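Local coordinates for zinc-type alcohol dehydrogenase-like protein YAHK (Escherichia coli, PDB 1UUF) that reduces a wide range of aldehydes to the corresponding alcohols, strongly preferring NADPH over NADH as electron donor, and binds two zinc ions per subunit, at residues A[33-38]-A[342-347]; A[64-69]-A[76-81]. All blocks are in the same frame, centred on the assembly; numbering follows the deposited sequence.

Interactions 1 and 2 illustrate how neighbouring contacts can share one interior: their centres are 11 Å apart, and they touch through apolar side chains. L35 CD2 of interaction 1 lies 3.9 Å from V67 CG1 of interaction 2, while M38 SD reaches P77 CB, also at 3.9 Å, and touches V79 as well. Charge adds a further tie, because R68 forms a salt bridge with E349 of helix 344-352, the helix that begins in interaction 1. Interaction 2 lies nearer the catalytic zinc, held by C60, H82 and C178: the P80 side chain is about 9 Å from the metal, the I344 side chain about 13 Å.

Interaction 1: A[33-38]-A[342-347]; sequences QPLEPM and DQINEA
The side-chain amide of N345 reads the backbone of L35 at two points, a compact example of one polar group satisfying both a donor and an acceptor. Its OD1 accepts from L35 N at 2.9 Å, using a lone pair of the asparagine carbonyl, although the N-H bends to 150°. Its ND2 donates to L35 O at 3.0 Å and more directly, at 163°; this bond falls on a lone pair of the leucine carbonyl, and the oxygen lies almost exactly in the amide plane of N345. Paired this way, the two bonds fix the rotation of the asparagine and occupy the N-H and C=O of L35 together. One residue on, E36 passes its backbone bonds to G27 in the adjacent strand.

Beside this polar pair, L35 CD1 presses against I344 CG2 at a tight 3.4 Å, the two side chains crossing at about a right angle. With CG2 anti to the backbone N, I344 turns that branch to the leucine; V26 and Y149 touch both residues. N345, in the first turn of helix 344-352, thus ties that late helix to the residue leading into strand 36-39; such joining of early and late chain is expected of the sequence-discontinuous catalytic domain of zinc-dependent medium-chain dehydrogenases.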
loop_
_atom_site.group_PDB
_atom_site.type_symbol
_atom_site.label_atom_id
_atom_site.label_comp_id
_atom_site.label_asym_id
_atom_site.label_seq_id
_atom_site.Cartn_x
_atom_site.Cartn_y
_atom_site.Cartn_z
ATOM N N GLN A 33 7.326 -37.174 -6.067
ATOM C CA GLN A 33 8.299 -37.792 -6.960
ATOM C C GLN A 33 9.331 -36.785 -7.444
ATOM O O GLN A 33 8.981 -35.707 -7.923
ATOM C CB GLN A 33 7.597 -38.416 -8.166
ATOM C CG GLN A 33 7.001 -39.789 -7.904
ATOM C CD GLN A 33 6.167 -40.285 -9.067
ATOM O OE1 GLN A 33 5.057 -39.804 -9.297
ATOM N NE2 GLN A 33 6.700 -41.244 -9.814
ATOM N N PRO A 34 10.623 -37.119 -7.306
ATOM C CA PRO A 34 11.687 -36.216 -7.751
ATOM C C PRO A 34 11.625 -36.036 -9.263
ATOM O O PRO A 34 11.091 -36.889 -9.973
ATOM C CB PRO A 34 12.957 -36.941 -7.314
ATOM C CG PRO A 34 12.510 -37.685 -6.089
ATOM C CD PRO A 34 11.182 -38.242 -6.533
ATOM N N LEU A 35 12.165 -34.927 -9.755
ATOM C CA LEU A 35 12.168 -34.671 -11.188
ATOM C C LEU A 35 12.957 -35.769 -11.887
ATOM O O LEU A 35 14.005 -36.200 -11.401
ATOM C CB LEU A 35 12.806 -33.311 -11.486
ATOM C CG LEU A 35 12.085 -32.073 -10.948
ATOM C CD1 LEU A 35 12.964 -30.842 -11.151
ATOM C CD2 LEU A 35 10.753 -31.904 -11.659
ATOM N N GLU A 36 12.449 -36.220 -13.028
ATOM C CA GLU A 36 13.102 -37.273 -13.792
ATOM C C GLU A 36 12.934 -37.046 -15.286
ATOM O O GLU A 36 12.090 -36.258 -15.714
ATOM C CB GLU A 36 12.514 -38.636 -13.413
ATOM C CG GLU A 36 11.004 -38.714 -13.587
ATOM C CD GLU A 36 10.435 -40.069 -13.213
ATOM O OE1 GLU A 36 10.698 -41.049 -13.941
ATOM O OE2 GLU A 36 9.728 -40.152 -12.188
ATOM N N PRO A 37 13.745 -37.733 -16.104
ATOM C CA PRO A 37 13.666 -37.590 -17.559
ATOM C C PRO A 37 12.314 -38.038 -18.110
ATOM O O PRO A 37 11.736 -39.022 -17.647
ATOM C CB PRO A 37 14.802 -38.481 -18.055
ATOM C CG PRO A 37 15.790 -38.421 -16.937
ATOM C CD PRO A 37 14.908 -38.554 -15.726
ATOM N N MET A 38 11.813 -37.301 -19.094
ATOM C CA MET A 38 10.546 -37.633 -19.731
ATOM C C MET A 38 10.453 -36.960 -21.089
ATOM O O MET A 38 11.008 -35.881 -21.300
ATOM C CB MET A 38 9.359 -37.209 -18.855
ATOM C CG MET A 38 9.321 -35.738 -18.473
ATOM S SD MET A 38 7.773 -35.280 -17.654
ATOM C CE MET A 38 7.976 -36.036 -16.047
ATOM N N ASP A 342 20.004 -33.171 -14.913
ATOM C CA ASP A 342 19.735 -34.223 -13.935
ATOM C C ASP A 342 20.143 -33.852 -12.513
ATOM O O ASP A 342 20.095 -34.688 -11.610
ATOM C CB ASP A 342 20.437 -35.522 -14.340
ATOM C CG ASP A 342 21.923 -35.336 -14.574
ATOM O OD1 ASP A 342 22.595 -34.735 -13.710
ATOM O OD2 ASP A 342 22.419 -35.799 -15.623
ATOM N N GLN A 343 20.536 -32.597 -12.315
ATOM C CA GLN A 343 20.958 -32.124 -10.999
ATOM C C GLN A 343 19.961 -31.142 -10.389
ATOM O O GLN A 343 20.232 -30.529 -9.358
ATOM C CB GLN A 343 22.334 -31.458 -11.111
ATOM C CG GLN A 343 23.467 -32.441 -11.384
ATOM C CD GLN A 343 24.794 -31.759 -11.667
ATOM O OE1 GLN A 343 25.857 -32.332 -11.427
ATOM N NE2 GLN A 343 24.741 -30.540 -12.192
ATOM N N ILE A 344 18.797 -31.006 -11.014
ATOM C CA ILE A 344 17.809 -30.061 -10.515
ATOM C C ILE A 344 17.282 -30.373 -9.117
ATOM O O ILE A 344 17.057 -29.460 -8.322
ATOM C CB ILE A 344 16.623 -29.930 -11.495
ATOM C CG1 ILE A 344 17.149 -29.639 -12.901
ATOM C CG2 ILE A 344 15.723 -28.787 -11.062
ATOM C CD1 ILE A 344 16.085 -29.647 -13.976
ATOM N N ASN A 345 17.092 -31.652 -8.800
ATOM C CA ASN A 345 16.597 -32.012 -7.475
ATOM C C ASN A 345 17.581 -31.562 -6.396
ATOM O O ASN A 345 17.178 -31.028 -5.362
ATOM C CB ASN A 345 16.374 -33.523 -7.376
ATOM C CG ASN A 345 15.265 -34.003 -8.286
ATOM O OD1 ASN A 345 14.111 -33.582 -8.157
ATOM N ND2 ASN A 345 15.606 -34.886 -9.214
ATOM N N GLU A 346 18.870 -31.776 -6.647
ATOM C CA GLU A 346 19.907 -31.376 -5.700
ATOM C C GLU A 346 19.952 -29.854 -5.622
ATOM O O GLU A 346 20.224 -29.283 -4.567
ATOM C CB GLU A 346 21.276 -31.909 -6.137
ATOM C CG GLU A 346 21.381 -33.429 -6.203
ATOM C CD GLU A 346 20.978 -33.993 -7.556
ATOM O OE1 GLU A 346 19.827 -33.772 -7.985
ATOM O OE2 GLU A 346 21.823 -34.660 -8.192
ATOM N N ALA A 347 19.685 -29.204 -6.749
ATOM C CA ALA A 347 19.680 -27.749 -6.812
ATOM C C ALA A 347 18.585 -27.195 -5.904
ATOM O O ALA A 347 18.805 -26.238 -5.167
ATOM C CB ALA A 347 19.457 -27.290 -8.249
#

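Interaction 2: A[64-69]-A[76-81]; sequences LHQVRS and YPCVPG
V67 CG1 wedges against P80 and C78 together, showing how a single methyl can carry the dense half of a contact. It meets P80 CG at 3.3 Å, closer than carbons usually pack, with valine and proline set roughly perpendicular to each other, and lies 3.6 Å from C78 SG. The valine puts this methyl there by holding CG1 beside its backbone N and anti to the carbonyl carbon (chi1 -68°). C78 swings its sulfur anti to its own backbone N (chi1 177°), which brings SG within 3.8 Å of Q66 CG as well. Thus two successive helix residues meet one sulfur, from directions about a right angle apart, and no hydrogen bond directly joins the segments in this buried, apolar part.

Toward Y76, which is partly exposed, the contact slackens. The phenol oxygen comes no nearer to the helix than 4.5 Å, measured from OH to V67 O, and a water occupies the gap. That water donates to the carbonyl oxygens of Q66, at 2.8 Å from Q66 O, and of S69, just past the end of the helix; its link to the tyrosine is modelled too short to trust in detail. Q66 O also accepts from T74 OG1, so this carbonyl has two partners. At the other end, D63 OD1 accepts from G81 N and ties the helix to the loop just before the zinc ligand H82. A short helix following one metal ligand, C60, and packed on the loop leading to the next is the layout by which zinc-containing alcohol dehydrogenases build the catalytic-zinc site of the GroES-like domain.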
loop_
_atom_site.group_PDB
_atom_site.type_symbol
_atom_site.label_atom_id
_atom_site.label_comp_id
_atom_site.label_asym_id
_atom_site.label_seq_id
_atom_site.Cartn_x
_atom_site.Cartn_y
_atom_site.Cartn_z
ATOM N N LEU A 64 10.199 -25.090 -7.900
ATOM C CA LEU A 64 10.258 -25.969 -6.742
ATOM C C LEU A 64 8.878 -26.088 -6.105
ATOM O O LEU A 64 8.377 -27.191 -5.883
ATOM C CB LEU A 64 11.268 -25.406 -5.739
ATOM C CG LEU A 64 11.632 -26.199 -4.484
ATOM C CD1 LEU A 64 12.919 -25.629 -3.904
ATOM C CD2 LEU A 64 10.505 -26.135 -3.464
ATOM N N HIS A 65 8.268 -24.942 -5.821
ATOM C CA HIS A 65 6.941 -24.899 -5.215
ATOM C C HIS A 65 5.924 -25.678 -6.045
ATOM O O HIS A 65 5.146 -26.466 -5.510
ATOM C CB HIS A 65 6.498 -23.440 -5.056
ATOM C CG HIS A 65 5.079 -23.275 -4.602
ATOM N ND1 HIS A 65 4.002 -23.452 -5.443
ATOM C CD2 HIS A 65 4.563 -22.945 -3.393
ATOM C CE1 HIS A 65 2.883 -23.236 -4.774
ATOM N NE2 HIS A 65 3.195 -22.927 -3.529
ATOM N N GLN A 66 5.945 -25.467 -7.357
ATOM C CA GLN A 66 5.015 -26.134 -8.261
ATOM C C GLN A 66 5.090 -27.660 -8.202
ATOM O O GLN A 66 4.063 -28.335 -8.166
ATOM C CB GLN A 66 5.270 -25.672 -9.698
ATOM C CG GLN A 66 4.122 -25.921 -10.670
ATOM C CD GLN A 66 2.929 -25.016 -10.414
ATOM O OE1 GLN A 66 2.005 -25.371 -9.680
ATOM N NE2 GLN A 66 2.951 -23.831 -11.011
ATOM N N VAL A 67 6.300 -28.209 -8.192
ATOM C CA VAL A 67 6.456 -29.661 -8.163
ATOM C C VAL A 67 6.406 -30.310 -6.782
ATOM O O VAL A 67 6.346 -31.536 -6.680
ATOM C CB VAL A 67 7.772 -30.097 -8.848
ATOM C CG1 VAL A 67 7.689 -29.833 -10.338
ATOM C CG2 VAL A 67 8.947 -29.354 -8.242
ATOM N N ARG A 68 6.421 -29.509 -5.724
ATOM C CA ARG A 68 6.384 -30.071 -4.381
ATOM C C ARG A 68 5.158 -29.693 -3.555
ATOM O O ARG A 68 4.627 -30.520 -2.811
ATOM C CB ARG A 68 7.654 -29.688 -3.618
ATOM C CG ARG A 68 8.918 -30.303 -4.196
ATOM C CD ARG A 68 10.125 -30.048 -3.306
ATOM N NE ARG A 68 11.315 -30.728 -3.811
ATOM C CZ ARG A 68 12.501 -30.716 -3.209
ATOM N NH1 ARG A 68 12.664 -30.057 -2.069
ATOM N NH2 ARG A 68 13.524 -31.365 -3.746
ATOM N N SER A 69 4.704 -28.450 -3.684
ATOM C CA SER A 69 3.546 -27.989 -2.926
ATOM C C SER A 69 2.297 -28.813 -3.217
ATOM O O SER A 69 2.003 -29.137 -4.368
ATOM C CB SER A 69 3.268 -26.516 -3.226
ATOM O OG SER A 69 2.193 -26.036 -2.438
ATOM N N TYR A 76 -0.191 -32.867 -13.486
ATOM C CA TYR A 76 0.931 -33.692 -13.910
ATOM C C TYR A 76 0.704 -34.364 -15.257
ATOM O O TYR A 76 -0.435 -34.612 -15.656
ATOM C CB TYR A 76 1.236 -34.745 -12.843
ATOM C CG TYR A 76 1.465 -34.147 -11.478
ATOM C CD1 TYR A 76 0.391 -33.800 -10.661
ATOM C CD2 TYR A 76 2.754 -33.890 -11.014
ATOM C CE1 TYR A 76 0.592 -33.214 -9.418
ATOM C CE2 TYR A 76 2.966 -33.302 -9.773
ATOM C CZ TYR A 76 1.880 -32.969 -8.981
ATOM O OH TYR A 76 2.078 -32.392 -7.751
ATOM N N PRO A 77 1.795 -34.659 -15.982
ATOM C CA PRO A 77 3.169 -34.374 -15.552
ATOM C C PRO A 77 3.452 -32.877 -15.473
ATOM O O PRO A 77 2.851 -32.084 -16.200
ATOM C CB PRO A 77 4.010 -35.068 -16.617
ATOM C CG PRO A 77 3.165 -34.937 -17.837
ATOM C CD PRO A 77 1.787 -35.281 -17.317
ATOM N N CYS A 78 4.354 -32.495 -14.577
ATOM C CA CYS A 78 4.715 -31.096 -14.421
ATOM C C CYS A 78 6.147 -30.851 -14.870
ATOM O O CYS A 78 7.082 -31.441 -14.333
ATOM C CB CYS A 78 4.569 -30.659 -12.965
ATOM S SG CYS A 78 5.083 -28.943 -12.676
ATOM N N VAL A 79 6.311 -29.979 -15.862
ATOM C CA VAL A 79 7.632 -29.634 -16.373
ATOM C C VAL A 79 7.799 -28.144 -16.107
ATOM O O VAL A 79 7.276 -27.309 -16.848
ATOM C CB VAL A 79 7.744 -29.903 -17.885
ATOM C CG1 VAL A 79 9.090 -29.395 -18.412
ATOM C CG2 VAL A 79 7.614 -31.398 -18.155
ATOM N N PRO A 80 8.511 -27.795 -15.025
ATOM C CA PRO A 80 8.745 -26.399 -14.647
ATOM C C PRO A 80 9.734 -25.680 -15.556
ATOM O O PRO A 80 10.108 -26.179 -16.620
ATOM C CB PRO A 80 9.280 -26.506 -13.217
ATOM C CG PRO A 80 8.851 -27.887 -12.758
ATOM C CD PRO A 80 9.033 -28.703 -13.990
ATOM N N GLY A 81 10.154 -24.503 -15.108
ATOM C CA GLY A 81 11.107 -23.709 -15.858
ATOM C C GLY A 81 10.491 -22.561 -16.625
ATOM O O GLY A 81 9.713 -22.776 -17.549
HETATM O O HOH W 1 3.150 -30.514 -6.606
#